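Nitrogenase molybdenum-iron protein alpha chain (Clostridium pasteurianum, PDB 4WES) forms, with the beta chain, the molybdenum-iron component of nitrogenase, which reduces dinitrogen to ammonia and holds the molybdenum-iron-sulfur cofactor. Local coordinates at residues Lys28-Pro33 and Met434-Ile439; Asp68-Thr73 and Leu99-Tyr104; Asn191-Asp196 and Asn267-Met272; Lys203-Tyr208 and Ala252-Leu257; Arg372-Gly377 and Ser425-Met430. One frame throughout, in Å; residues are numbered along the deposited sequence.

Contact 1 of 5, residues Lys28-Pro33 and Met434-Ile439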
# COMPACT_ATOMS: atom_id res chain seq x y z
N LYS A 28 18.92 -34.76 -32.78
CA LYS A 28 19.58 -34.39 -34.02
C LYS A 28 21.06 -34.70 -33.86
O LYS A 28 21.66 -34.27 -32.89
CB LYS A 28 19.41 -32.88 -34.27
CG LYS A 28 20.14 -32.37 -35.50
CD LYS A 28 19.85 -30.93 -35.82
CE LYS A 28 20.58 -30.52 -37.08
NZ LYS A 28 20.26 -29.16 -37.59
N THR A 29 21.63 -35.39 -34.84
CA THR A 29 23.04 -35.72 -34.82
C THR A 29 23.68 -35.47 -36.17
O THR A 29 23.01 -35.30 -37.19
CB THR A 29 23.27 -37.21 -34.47
OG1 THR A 29 22.76 -38.04 -35.53
CG2 THR A 29 22.62 -37.59 -33.13
N GLU A 30 25.01 -35.51 -36.16
CA GLU A 30 25.75 -35.36 -37.39
C GLU A 30 25.36 -36.48 -38.36
O GLU A 30 25.20 -36.25 -39.55
CB GLU A 30 27.26 -35.34 -37.10
CG GLU A 30 28.13 -34.80 -38.22
CD GLU A 30 29.56 -34.58 -37.77
OE1 GLU A 30 29.92 -35.31 -36.80
OE2 GLU A 30 30.26 -33.68 -38.37
N GLU A 31 25.15 -37.69 -37.83
CA GLU A 31 24.81 -38.84 -38.68
C GLU A 31 23.39 -38.74 -39.22
O GLU A 31 23.16 -39.11 -40.38
CB GLU A 31 24.97 -40.17 -37.93
CG GLU A 31 26.14 -40.24 -36.95
CD GLU A 31 27.49 -39.94 -37.59
OE1 GLU A 31 27.64 -40.23 -38.82
OE2 GLU A 31 28.41 -39.42 -36.87
N THR A 32 22.46 -38.26 -38.40
CA THR A 32 21.05 -38.07 -38.82
C THR A 32 20.61 -36.67 -38.41
O THR A 32 20.06 -36.44 -37.31
CB THR A 32 20.09 -39.16 -38.26
OG1 THR A 32 19.65 -38.82 -36.93
CG2 THR A 32 20.77 -40.50 -38.24
N PRO A 33 20.84 -35.71 -39.31
CA PRO A 33 20.55 -34.31 -38.95
C PRO A 33 19.07 -33.96 -39.08
O PRO A 33 18.64 -32.93 -38.56
CB PRO A 33 21.39 -33.51 -39.95
CG PRO A 33 21.59 -34.44 -41.10
CD PRO A 33 21.63 -35.83 -40.54
N MET A 434 18.87 -25.95 -35.33
CA MET A 434 19.46 -26.45 -34.10
C MET A 434 20.81 -27.11 -34.38
O MET A 434 21.08 -27.60 -35.47
CB MET A 434 18.53 -27.45 -33.45
CG MET A 434 17.24 -26.78 -33.01
SD MET A 434 16.00 -27.89 -32.31
CE MET A 434 16.79 -28.41 -30.81
N HIS A 435 21.68 -27.09 -33.40
CA HIS A 435 22.96 -27.71 -33.66
C HIS A 435 22.95 -29.21 -33.37
O HIS A 435 22.02 -29.75 -32.80
CB HIS A 435 24.09 -26.97 -32.97
CG HIS A 435 24.08 -27.10 -31.49
ND1 HIS A 435 24.51 -28.25 -30.85
CD2 HIS A 435 23.82 -26.20 -30.51
CE1 HIS A 435 24.45 -28.07 -29.54
NE2 HIS A 435 24.03 -26.84 -29.30
N ASP A 436 24.00 -29.88 -33.84
CA ASP A 436 24.08 -31.32 -33.66
C ASP A 436 24.17 -31.67 -32.17
O ASP A 436 24.77 -30.92 -31.39
CB ASP A 436 25.29 -31.88 -34.41
CG ASP A 436 25.10 -31.89 -35.92
OD1 ASP A 436 23.95 -31.72 -36.38
OD2 ASP A 436 26.11 -32.06 -36.66
N GLY A 437 23.55 -32.78 -31.79
CA GLY A 437 23.54 -33.25 -30.41
C GLY A 437 22.44 -32.73 -29.51
O GLY A 437 22.40 -33.00 -28.31
N THR A 438 21.51 -31.98 -30.11
CA THR A 438 20.38 -31.40 -29.40
C THR A 438 19.15 -32.31 -29.48
O THR A 438 19.08 -33.22 -30.30
CB THR A 438 20.08 -29.98 -29.96
OG1 THR A 438 19.75 -30.06 -31.34
CG2 THR A 438 21.26 -29.07 -29.69
N ILE A 439 18.19 -32.04 -28.61
CA ILE A 439 17.01 -32.86 -28.51
C ILE A 439 15.75 -32.04 -28.71
O ILE A 439 15.64 -30.91 -28.26
CB ILE A 439 16.99 -33.63 -27.17
CG1 ILE A 439 15.93 -34.74 -27.09
CG2 ILE A 439 16.92 -32.69 -25.98
CD1 ILE A 439 16.18 -35.70 -25.95
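Lys28 docks on a type II beta turn, His435 to Thr438, which leads into strand 439-441 beside its antiparallel partner, strand 25-27. Two backbone hydrogen bonds join Lys28 to the turn: Lys28 N donates to Thr438 O (2.9 Å) and Gly437 N to Lys28 O (2.6 Å). Gly437 takes the third position of the turn with positive phi (88°), as this turn type favours. Within the turn, Thr438 OG1 donates to His435 O at 2.7 Å, while His435 reaches Asp361 through NE2. A third bond across the contact is made by the lysine tip. CG lies anti to the backbone N (chi1 176°), and the extended chain runs on past the turn until NZ donates to Met434 O (2.8 Å) as well as to Met431 O, so two carbonyls share one buried ammonium. Asp436 adds van der Waals contacts, its side chain meeting those of Lys28 and Glu30 obliquely: OD1 lies 3.6 Å from Lys28 CE, and OD2 sits 3.5 Å from Glu30 CB.

Contact 2 of 5, residues Asp68-Thr73 and Leu99-Tyr104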
# COMPACT_ATOMS: atom_id res chain seq x y z
N ASP A 68 -12.08 -4.09 -32.97
CA ASP A 68 -13.37 -3.41 -33.18
C ASP A 68 -14.46 -4.40 -33.58
O ASP A 68 -15.55 -3.98 -34.02
CB ASP A 68 -13.26 -2.24 -34.16
CG ASP A 68 -12.78 -2.65 -35.54
OD1 ASP A 68 -12.41 -3.81 -35.76
OD2 ASP A 68 -12.78 -1.75 -36.38
N MET A 69 -14.19 -5.68 -33.36
CA MET A 69 -15.17 -6.75 -33.46
C MET A 69 -15.55 -7.20 -32.06
O MET A 69 -14.65 -7.38 -31.24
CB MET A 69 -14.54 -7.87 -34.31
CG MET A 69 -15.30 -9.14 -34.54
SD MET A 69 -14.47 -10.06 -35.85
CE MET A 69 -15.47 -11.56 -35.74
N VAL A 70 -16.85 -7.35 -31.78
CA VAL A 70 -17.28 -7.90 -30.48
C VAL A 70 -17.26 -9.42 -30.57
O VAL A 70 -17.94 -10.01 -31.38
CB VAL A 70 -18.66 -7.36 -30.07
CG1 VAL A 70 -19.24 -8.18 -28.91
CG2 VAL A 70 -18.57 -5.90 -29.70
N HIS A 71 -16.42 -10.04 -29.73
CA HIS A 71 -16.25 -11.49 -29.73
C HIS A 71 -17.06 -12.12 -28.61
O HIS A 71 -16.75 -11.94 -27.45
CB HIS A 71 -14.76 -11.84 -29.57
CG HIS A 71 -13.90 -11.22 -30.60
ND1 HIS A 71 -13.83 -11.65 -31.90
CD2 HIS A 71 -13.06 -10.17 -30.49
CE1 HIS A 71 -12.99 -10.87 -32.56
NE2 HIS A 71 -12.49 -9.99 -31.72
N ILE A 72 -18.14 -12.82 -28.98
CA ILE A 72 -19.05 -13.41 -28.00
C ILE A 72 -18.77 -14.90 -27.87
O ILE A 72 -18.93 -15.66 -28.83
CB ILE A 72 -20.53 -13.21 -28.37
CG1 ILE A 72 -20.85 -11.72 -28.59
CG2 ILE A 72 -21.42 -13.81 -27.29
CD1 ILE A 72 -22.29 -11.47 -29.04
N THR A 73 -18.33 -15.31 -26.68
CA THR A 73 -18.19 -16.74 -26.39
C THR A 73 -19.56 -17.32 -26.08
O THR A 73 -20.22 -16.88 -25.15
CB THR A 73 -17.26 -16.95 -25.19
OG1 THR A 73 -15.98 -16.36 -25.50
CG2 THR A 73 -17.13 -18.41 -24.84
N LEU A 99 -13.14 2.08 -32.31
CA LEU A 99 -13.56 1.17 -31.24
C LEU A 99 -12.44 0.26 -30.80
O LEU A 99 -11.61 -0.19 -31.57
CB LEU A 99 -14.75 0.35 -31.71
CG LEU A 99 -16.03 1.12 -32.04
CD1 LEU A 99 -17.03 0.18 -32.74
CD2 LEU A 99 -16.62 1.76 -30.79
N ASN A 100 -12.49 -0.11 -29.52
CA ASN A 100 -11.50 -1.02 -28.96
C ASN A 100 -12.15 -1.77 -27.81
O ASN A 100 -12.46 -1.17 -26.78
CB ASN A 100 -10.29 -0.23 -28.44
CG ASN A 100 -9.32 -1.07 -27.65
OD1 ASN A 100 -9.28 -2.30 -27.79
ND2 ASN A 100 -8.57 -0.40 -26.77
N PHE A 101 -12.35 -3.08 -27.98
CA PHE A 101 -12.98 -3.91 -26.95
C PHE A 101 -11.99 -4.79 -26.19
O PHE A 101 -12.40 -5.71 -25.47
CB PHE A 101 -14.10 -4.75 -27.56
CG PHE A 101 -15.14 -3.92 -28.27
CD1 PHE A 101 -16.00 -3.11 -27.57
CD2 PHE A 101 -15.23 -3.91 -29.66
CE1 PHE A 101 -16.93 -2.32 -28.20
CE2 PHE A 101 -16.17 -3.11 -30.30
CZ PHE A 101 -17.01 -2.31 -29.57
N ASN A 102 -10.70 -4.48 -26.27
CA ASN A 102 -9.67 -5.28 -25.55
C ASN A 102 -9.91 -5.46 -24.10
O ASN A 102 -9.45 -6.47 -23.54
CB ASN A 102 -8.25 -4.62 -25.60
CG ASN A 102 -7.32 -5.29 -26.59
OD1 ASN A 102 -7.73 -5.68 -27.68
ND2 ASN A 102 -5.99 -5.43 -26.24
N GLU A 103 -10.54 -4.48 -23.44
CA GLU A 103 -10.67 -4.49 -21.99
C GLU A 103 -11.88 -5.28 -21.53
O GLU A 103 -12.12 -5.34 -20.33
CB GLU A 103 -10.70 -3.06 -21.45
CG GLU A 103 -9.44 -2.26 -21.76
CD GLU A 103 -9.59 -0.76 -21.86
OE1 GLU A 103 -8.57 -0.06 -21.64
OE2 GLU A 103 -10.69 -0.27 -22.21
N TYR A 104 -12.62 -5.88 -22.45
CA TYR A 104 -13.88 -6.53 -22.17
C TYR A 104 -13.84 -8.00 -22.56
O TYR A 104 -13.14 -8.36 -23.49
CB TYR A 104 -15.04 -5.90 -22.96
CG TYR A 104 -15.26 -4.45 -22.68
CD1 TYR A 104 -16.19 -4.01 -21.77
CD2 TYR A 104 -14.54 -3.47 -23.36
CE1 TYR A 104 -16.39 -2.66 -21.53
CE2 TYR A 104 -14.74 -2.12 -23.12
CZ TYR A 104 -15.68 -1.71 -22.23
OH TYR A 104 -15.86 -0.38 -22.01
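Asp68 and Leu99 bring their CA atoms to 5.0 Å beside strand 69-74, yet no hydrogen bond joins the two segments; beyond Leu99 the chain turns through a type I beta turn, Phe101 to Tyr104, toward strand 106-107 of the same sheet. Phe101 and Asp68 contribute the largest shares, the Phe101 ring making the apolar contact. Phe101 CG stands anti to its own carbonyl carbon (chi1 -56°), and Val70 CG2 sits over one face of the ring in a CH-pi contact, 3.8 Å from the centroid and 14° off the normal. Asp68 O approaches the edge, near the ring plane, 3.9 Å from Phe101 CE2. At the closest backbone approach, the CB atoms of Asp68 and Leu99 touch at 3.9 Å; Asp68 OD1 accepts from Tyr246 N. An Asx turn, Asn102 N to Asn100 OD1 at 3.0 Å, shapes the loop, and Ala4 of the beta chain packs on Phe101. The direct contact therefore rests on van der Waals and CH-pi packing, with one carbonyl oxygen at the ring edge.

Contact 3 of 5, residues Asn191-Asp196 and Asn267-Met272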
# COMPACT_ATOMS: atom_id res chain seq x y z
N ASN A 191 -10.18 -20.55 -41.80
CA ASN A 191 -11.14 -20.89 -42.84
C ASN A 191 -12.16 -19.77 -43.00
O ASN A 191 -12.44 -19.31 -44.11
CB ASN A 191 -11.86 -22.19 -42.54
CG ASN A 191 -10.99 -23.40 -42.73
OD1 ASN A 191 -9.92 -23.34 -43.35
ND2 ASN A 191 -11.47 -24.53 -42.20
N THR A 192 -12.75 -19.34 -41.90
CA THR A 192 -13.80 -18.32 -41.94
C THR A 192 -13.23 -16.93 -42.23
O THR A 192 -13.82 -16.15 -42.98
CB THR A 192 -14.63 -18.37 -40.66
OG1 THR A 192 -15.37 -19.59 -40.66
CG2 THR A 192 -15.52 -17.16 -40.49
N VAL A 193 -12.06 -16.61 -41.69
CA VAL A 193 -11.44 -15.33 -42.04
C VAL A 193 -11.20 -15.26 -43.56
O VAL A 193 -11.49 -14.23 -44.20
CB VAL A 193 -10.13 -15.14 -41.25
CG1 VAL A 193 -9.35 -13.94 -41.79
CG2 VAL A 193 -10.42 -14.93 -39.77
N MET A 194 -10.66 -16.33 -44.13
CA MET A 194 -10.35 -16.33 -45.56
C MET A 194 -11.57 -16.09 -46.42
O MET A 194 -11.53 -15.27 -47.32
CB MET A 194 -9.66 -17.63 -45.95
CG MET A 194 -9.21 -17.65 -47.40
SD MET A 194 -7.82 -16.53 -47.68
CE MET A 194 -7.96 -16.34 -49.46
N THR A 195 -12.62 -16.87 -46.20
CA THR A 195 -13.75 -16.80 -47.11
C THR A 195 -14.71 -15.69 -46.81
O THR A 195 -15.35 -15.17 -47.72
CB THR A 195 -14.49 -18.13 -47.18
OG1 THR A 195 -15.00 -18.47 -45.91
CG2 THR A 195 -13.57 -19.27 -47.65
N ASP A 196 -14.83 -15.31 -45.53
CA ASP A 196 -15.92 -14.41 -45.15
C ASP A 196 -15.46 -13.00 -44.79
O ASP A 196 -16.30 -12.11 -44.62
CB ASP A 196 -16.72 -15.02 -43.98
CG ASP A 196 -17.35 -16.35 -44.32
OD1 ASP A 196 -17.28 -16.78 -45.48
OD2 ASP A 196 -17.87 -17.00 -43.40
N ASN A 267 -0.44 -20.16 -41.76
CA ASN A 267 -0.01 -20.64 -43.07
C ASN A 267 -1.19 -21.00 -43.97
O ASN A 267 -1.07 -20.95 -45.19
CB ASN A 267 1.00 -21.81 -43.01
CG ASN A 267 0.41 -23.14 -42.57
OD1 ASN A 267 0.22 -24.01 -43.42
ND2 ASN A 267 0.13 -23.30 -41.29
N TYR A 268 -2.32 -21.37 -43.36
CA TYR A 268 -3.52 -21.70 -44.12
C TYR A 268 -3.91 -20.50 -45.01
O TYR A 268 -4.09 -20.63 -46.24
CB TYR A 268 -4.70 -22.05 -43.21
CG TYR A 268 -4.33 -22.99 -42.07
CD1 TYR A 268 -4.33 -24.37 -42.23
CD2 TYR A 268 -4.00 -22.48 -40.82
CE1 TYR A 268 -3.95 -25.20 -41.18
CE2 TYR A 268 -3.62 -23.30 -39.79
CZ TYR A 268 -3.61 -24.66 -39.96
OH TYR A 268 -3.28 -25.52 -38.93
N ILE A 269 -4.04 -19.34 -44.39
CA ILE A 269 -4.32 -18.07 -45.10
C ILE A 269 -3.20 -17.69 -46.06
O ILE A 269 -3.48 -17.23 -47.18
CB ILE A 269 -4.67 -16.96 -44.10
CG1 ILE A 269 -6.13 -17.08 -43.68
CG2 ILE A 269 -4.41 -15.58 -44.67
CD1 ILE A 269 -6.50 -16.30 -42.46
N ALA A 270 -1.94 -17.89 -45.68
CA ALA A 270 -0.85 -17.58 -46.60
C ALA A 270 -1.00 -18.36 -47.89
O ALA A 270 -0.89 -17.82 -49.00
CB ALA A 270 0.50 -17.83 -45.97
N GLU A 271 -1.24 -19.66 -47.76
CA GLU A 271 -1.44 -20.52 -48.92
C GLU A 271 -2.65 -20.08 -49.74
O GLU A 271 -2.58 -20.00 -50.99
CB GLU A 271 -1.64 -21.96 -48.47
CG GLU A 271 -0.45 -22.69 -47.88
CD GLU A 271 -0.80 -24.08 -47.33
OE1 GLU A 271 -2.00 -24.49 -47.37
OE2 GLU A 271 0.12 -24.78 -46.86
N MET A 272 -3.77 -19.87 -49.07
CA MET A 272 -5.00 -19.55 -49.79
C MET A 272 -4.94 -18.20 -50.47
O MET A 272 -5.51 -18.03 -51.55
CB MET A 272 -6.23 -19.66 -48.88
CG MET A 272 -6.50 -21.10 -48.48
SD MET A 272 -8.01 -21.38 -47.54
CE MET A 272 -7.52 -20.78 -45.93
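Ile269 N donates to OD1 of Asn190, one residue before segment 191-196, at a kink where that nitrogen lacks its bond to the preceding turn; the bond links helices 182-196 and 263-277, which pack side by side. Their short segments run with axes 9.8 Å apart at a signed crossing angle of -29°. Each helix follows a strand of a different parallel sheet, 169-172 and 257-260, so the pair joins the alpha/beta units built on these two sheets. Between the segments themselves there is no hydrogen bond, and two methionines slide past each other in opposite directions. Met194 CG lies anti to the backbone N (chi1 -176°) and the chain bends at chi2; Met194 SD rests 3.7 Å from Met272 CB, and Met194 CE ends 3.6 Å from Met272 O. In return Met272 CE folds back to 3.8 Å from Met194 CB. Ile269 also lies in the helix that begins right after Cys262, a ligand of the molybdenum-iron cofactor, the two side chains being about 11 Å apart. Crossing Val193 at about a right angle, Ile269 sets CD1 3.8 Å from Val193 CG1.

Contact 4 of 5, residues Lys203-Tyr208 and Ala252-Leu257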
# COMPACT_ATOMS: atom_id res chain seq x y z
N LYS A 203 -10.66 -1.09 -50.53
CA LYS A 203 -9.65 -0.06 -50.49
C LYS A 203 -8.71 -0.12 -51.70
O LYS A 203 -8.45 -1.19 -52.26
CB LYS A 203 -8.90 -0.09 -49.16
CG LYS A 203 -9.78 0.44 -48.03
CD LYS A 203 -9.03 0.60 -46.72
CE LYS A 203 -8.93 2.06 -46.29
NZ LYS A 203 -7.93 2.84 -47.09
N GLU A 204 -8.24 1.05 -52.10
CA GLU A 204 -7.24 1.19 -53.16
C GLU A 204 -5.89 0.73 -52.61
O GLU A 204 -5.46 1.18 -51.56
CB GLU A 204 -7.16 2.65 -53.57
CG GLU A 204 -6.20 3.05 -54.68
CD GLU A 204 -6.17 4.56 -54.93
OE1 GLU A 204 -7.11 5.27 -54.49
OE2 GLU A 204 -5.18 5.02 -55.56
N GLN A 205 -5.21 -0.15 -53.33
CA GLN A 205 -3.89 -0.64 -52.89
C GLN A 205 -2.84 0.47 -53.01
O GLN A 205 -2.74 1.17 -54.02
CB GLN A 205 -3.46 -1.83 -53.71
CG GLN A 205 -2.16 -2.49 -53.26
CD GLN A 205 -1.97 -3.85 -53.90
OE1 GLN A 205 -2.95 -4.54 -54.25
NE2 GLN A 205 -0.71 -4.28 -53.98
N LYS A 206 -2.04 0.62 -51.97
CA LYS A 206 -0.94 1.56 -51.95
C LYS A 206 0.36 0.91 -52.40
O LYS A 206 0.50 -0.32 -52.45
CB LYS A 206 -0.79 2.22 -50.54
CG LYS A 206 -1.96 3.11 -50.14
CD LYS A 206 -1.84 3.66 -48.73
CE LYS A 206 -2.94 4.69 -48.48
NZ LYS A 206 -2.78 5.29 -47.13
N LYS A 207 1.34 1.74 -52.70
CA LYS A 207 2.64 1.26 -53.16
C LYS A 207 3.39 0.56 -52.03
O LYS A 207 3.24 0.91 -50.86
CB LYS A 207 3.50 2.39 -53.71
CG LYS A 207 2.89 3.13 -54.89
CD LYS A 207 3.88 4.16 -55.41
CE LYS A 207 3.22 5.50 -55.70
NZ LYS A 207 2.25 5.46 -56.83
N TYR A 208 4.23 -0.40 -52.40
CA TYR A 208 5.06 -1.15 -51.47
C TYR A 208 4.28 -1.73 -50.30
O TYR A 208 4.70 -1.65 -49.14
CB TYR A 208 6.19 -0.28 -50.95
CG TYR A 208 6.98 0.39 -52.06
CD1 TYR A 208 7.65 -0.35 -53.02
CD2 TYR A 208 7.02 1.76 -52.15
CE1 TYR A 208 8.37 0.26 -54.03
CE2 TYR A 208 7.71 2.38 -53.16
CZ TYR A 208 8.38 1.62 -54.10
OH TYR A 208 9.08 2.27 -55.08
N ALA A 252 -7.05 -7.35 -46.60
CA ALA A 252 -5.76 -8.00 -46.58
C ALA A 252 -5.27 -8.33 -48.02
O ALA A 252 -4.08 -8.47 -48.24
CB ALA A 252 -5.77 -9.27 -45.74
N ASP A 253 -6.19 -8.46 -48.99
CA ASP A 253 -5.80 -8.74 -50.35
C ASP A 253 -5.09 -7.57 -51.05
O ASP A 253 -4.59 -7.74 -52.15
CB ASP A 253 -7.00 -9.21 -51.18
CG ASP A 253 -8.13 -8.19 -51.23
OD1 ASP A 253 -8.46 -7.58 -50.20
OD2 ASP A 253 -8.68 -7.99 -52.34
N LYS A 254 -5.04 -6.40 -50.44
CA LYS A 254 -4.45 -5.22 -51.04
C LYS A 254 -2.98 -5.11 -50.66
O LYS A 254 -2.53 -4.11 -50.06
CB LYS A 254 -5.26 -3.99 -50.65
CG LYS A 254 -6.72 -4.05 -51.08
CD LYS A 254 -6.85 -4.04 -52.61
CE LYS A 254 -8.19 -4.62 -53.05
NZ LYS A 254 -9.28 -3.82 -52.47
N ALA A 255 -2.22 -6.15 -51.01
CA ALA A 255 -0.80 -6.21 -50.70
C ALA A 255 -0.08 -6.93 -51.81
O ALA A 255 -0.67 -7.74 -52.52
CB ALA A 255 -0.52 -6.92 -49.38
N ASP A 256 1.21 -6.66 -51.92
CA ASP A 256 2.07 -7.40 -52.84
C ASP A 256 2.89 -8.52 -52.23
O ASP A 256 3.36 -9.37 -52.96
CB ASP A 256 3.01 -6.44 -53.56
CG ASP A 256 2.30 -5.68 -54.65
OD1 ASP A 256 1.27 -6.17 -55.14
OD2 ASP A 256 2.73 -4.60 -54.99
N LEU A 257 3.05 -8.52 -50.89
CA LEU A 257 3.84 -9.56 -50.27
C LEU A 257 3.33 -9.82 -48.88
O LEU A 257 3.17 -8.88 -48.09
CB LEU A 257 5.33 -9.15 -50.22
CG LEU A 257 6.32 -10.20 -49.68
CD1 LEU A 257 6.40 -11.42 -50.58
CD2 LEU A 257 7.68 -9.53 -49.53
O HOH W 1 1.80 -2.69 -53.26
O HOH W 2 -2.54 -1.26 -49.76
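Lys254 NZ donates to Lys203 O at 2.8 Å, in the carbonyl plane and on a lone pair, joining the loops that lead into strands 209-215 and 257-260, neighbours in a parallel sheet. Lys254 is the centre of an inverse gamma turn; its side chain, bent at chi2 and chi4, curls round Lys203 O, with CD 3.3 Å from that oxygen. A weak hydrogen bond follows: Gln205 NE2 to Asp256 OD1 is 3.0 Å long but bent to 134° at the hydrogen, the amide and carboxylate planes standing 62° apart. Two waters bridge the segments, both through the Lys206 backbone. One molecule accepts from Gln205 NE2 and donates to Asp256 OD2 (2.7 Å) and to Lys206 O; a second accepts from Lys206 N and donates to Lys254 O. Arg406 adds a hydrogen bond to Asp253 O and a weak one to Gln205 OE1. In the packing, the extended Gln205 chain lies against the Lys254 backbone: CG stands anti to the backbone N (chi1 -175°) and 3.6 Å from Lys254 O.

Contact 5 of 5, residues Arg372-Gly377 and Ser425-Met430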
# COMPACT_ATOMS: atom_id res chain seq x y z
N ARG A 372 4.47 -31.62 -37.98
CA ARG A 372 5.77 -32.08 -38.47
C ARG A 372 6.44 -31.02 -39.34
O ARG A 372 7.67 -30.90 -39.31
CB ARG A 372 5.64 -33.39 -39.23
CG ARG A 372 5.50 -34.61 -38.33
CD ARG A 372 5.49 -35.90 -39.14
NE ARG A 372 6.72 -36.04 -39.90
CZ ARG A 372 6.78 -36.47 -41.14
NH1 ARG A 372 5.71 -36.98 -41.74
NH2 ARG A 372 7.93 -36.42 -41.77
N ASP A 373 5.67 -30.26 -40.12
CA ASP A 373 6.27 -29.24 -40.98
C ASP A 373 6.98 -28.14 -40.19
O ASP A 373 7.96 -27.52 -40.69
CB ASP A 373 5.28 -28.65 -42.00
CG ASP A 373 3.88 -28.38 -41.45
OD1 ASP A 373 3.29 -29.23 -40.77
OD2 ASP A 373 3.35 -27.32 -41.83
N ASP A 374 6.47 -27.79 -39.01
CA ASP A 374 7.16 -26.79 -38.18
C ASP A 374 8.49 -27.31 -37.64
O ASP A 374 9.43 -26.53 -37.44
CB ASP A 374 6.28 -26.34 -37.04
CG ASP A 374 4.95 -25.79 -37.54
OD1 ASP A 374 4.95 -24.69 -38.11
OD2 ASP A 374 3.95 -26.52 -37.39
N TYR A 375 8.55 -28.60 -37.32
CA TYR A 375 9.79 -29.23 -36.85
C TYR A 375 10.77 -29.49 -37.99
O TYR A 375 11.96 -29.19 -37.87
CB TYR A 375 9.48 -30.54 -36.15
CG TYR A 375 8.81 -30.45 -34.79
CD1 TYR A 375 9.56 -30.17 -33.65
CD2 TYR A 375 7.45 -30.64 -34.63
CE1 TYR A 375 8.98 -30.14 -32.38
CE2 TYR A 375 6.86 -30.62 -33.38
CZ TYR A 375 7.63 -30.38 -32.24
OH TYR A 375 7.09 -30.34 -31.00
N GLU A 376 10.29 -30.10 -39.07
CA GLU A 376 11.10 -30.70 -40.13
C GLU A 376 11.17 -29.89 -41.41
O GLU A 376 11.97 -30.20 -42.30
CB GLU A 376 10.56 -32.09 -40.46
CG GLU A 376 10.53 -33.07 -39.29
CD GLU A 376 9.87 -34.39 -39.62
OE1 GLU A 376 10.18 -34.93 -40.73
OE2 GLU A 376 9.06 -34.89 -38.81
N GLY A 377 10.30 -28.89 -41.52
CA GLY A 377 10.14 -28.10 -42.71
C GLY A 377 8.98 -28.48 -43.59
O GLY A 377 8.49 -29.62 -43.55
N SER A 425 7.26 -18.95 -50.13
CA SER A 425 6.35 -20.08 -49.91
C SER A 425 7.07 -21.27 -49.32
O SER A 425 6.81 -22.40 -49.69
CB SER A 425 5.63 -20.42 -51.22
OG SER A 425 5.04 -19.23 -51.73
N SER A 426 7.96 -21.02 -48.36
CA SER A 426 8.71 -22.10 -47.77
C SER A 426 9.03 -21.80 -46.33
O SER A 426 8.94 -20.65 -45.87
CB SER A 426 9.95 -22.38 -48.58
OG SER A 426 10.81 -21.30 -48.53
N TYR A 427 9.34 -22.85 -45.57
CA TYR A 427 9.74 -22.74 -44.16
C TYR A 427 10.56 -23.95 -43.85
O TYR A 427 10.05 -25.08 -43.93
CB TYR A 427 8.53 -22.69 -43.26
CG TYR A 427 8.79 -22.62 -41.76
CD1 TYR A 427 9.87 -21.92 -41.24
CD2 TYR A 427 7.94 -23.25 -40.87
CE1 TYR A 427 10.07 -21.83 -39.88
CE2 TYR A 427 8.13 -23.16 -39.50
CZ TYR A 427 9.20 -22.46 -39.00
OH TYR A 427 9.36 -22.34 -37.63
N GLY A 428 11.83 -23.75 -43.50
CA GLY A 428 12.73 -24.87 -43.25
C GLY A 428 12.49 -25.63 -41.97
O GLY A 428 13.00 -26.74 -41.83
N GLY A 429 11.81 -25.03 -41.00
CA GLY A 429 11.49 -25.69 -39.75
C GLY A 429 12.58 -25.52 -38.70
O GLY A 429 13.70 -25.07 -38.98
N MET A 430 12.24 -25.87 -37.47
CA MET A 430 13.12 -25.60 -36.33
C MET A 430 14.35 -26.47 -36.29
O MET A 430 15.43 -26.00 -35.94
CB MET A 430 12.30 -25.73 -35.06
CG MET A 430 13.11 -25.46 -33.79
SD MET A 430 12.09 -25.24 -32.32
CE MET A 430 11.55 -26.93 -32.01
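Met430 N donates to Asp374 O (2.9 Å, 155° at the hydrogen), the one hydrogen bond between the short helix 372-376 and the loop 425-430. Close backbone contacts surround it. Gly377, leaving the helix with positive phi (100°), and Gly429 bring their CA atoms to 4.0 Å; Gly377 CA forms a CA-H...O contact with Tyr427 O (3.3 Å), and Gly429 CA lies 3.2 Å from Asp374 O. Aromatic rings supply the side-chain contacts. Asp374 OD1 comes to the edge of the Tyr427 ring, 3.8 Å from CE2, the carboxylate and ring planes 61° apart. The same carboxylate takes a hydrogen bond from His263 and a salt bridge from Arg264, just after the cofactor ligand Cys262, while Tyr427 OH is hydrogen-bonded to His349 ND1. Tyr375 and Met430 lie side by side and point the same way, Tyr375 CE1 and Met430 CE 4.1 Å apart. Within the helix, Arg372 grips Glu376 side-on, NE to OE2 at 2.8 Å and NH2 to OE1. The Asp374 side chain is about 8 Å from the molybdenum-iron cofactor. Met430 packs against strand 361-367 and helix 347-350, while Tyr427 rests on Lys283 of strand 281-283.

How the contacts relate
Contact 1 opens near the N terminus, just after strand 25-27, and closes only at residues 434-439, enclosing the other four contacts in one long loop. Within it, contact 2 comes first as a short closure about the sheet of strand 69-74. Contact 3 then joins helices 182-196 and 263-277, and contact 4 lies within its span, tying the entrances of strands 209-215 and 257-260. Contact 5 follows in series, close to the end of the outer loop; its second segment is separated by only a few residues from that of contact 1, and the two centres are 16 Å apart. Contacts 1 and 2 lie on opposite sides of the chain's centre. No two contacts cross in sequence, and together they involve all three sheets.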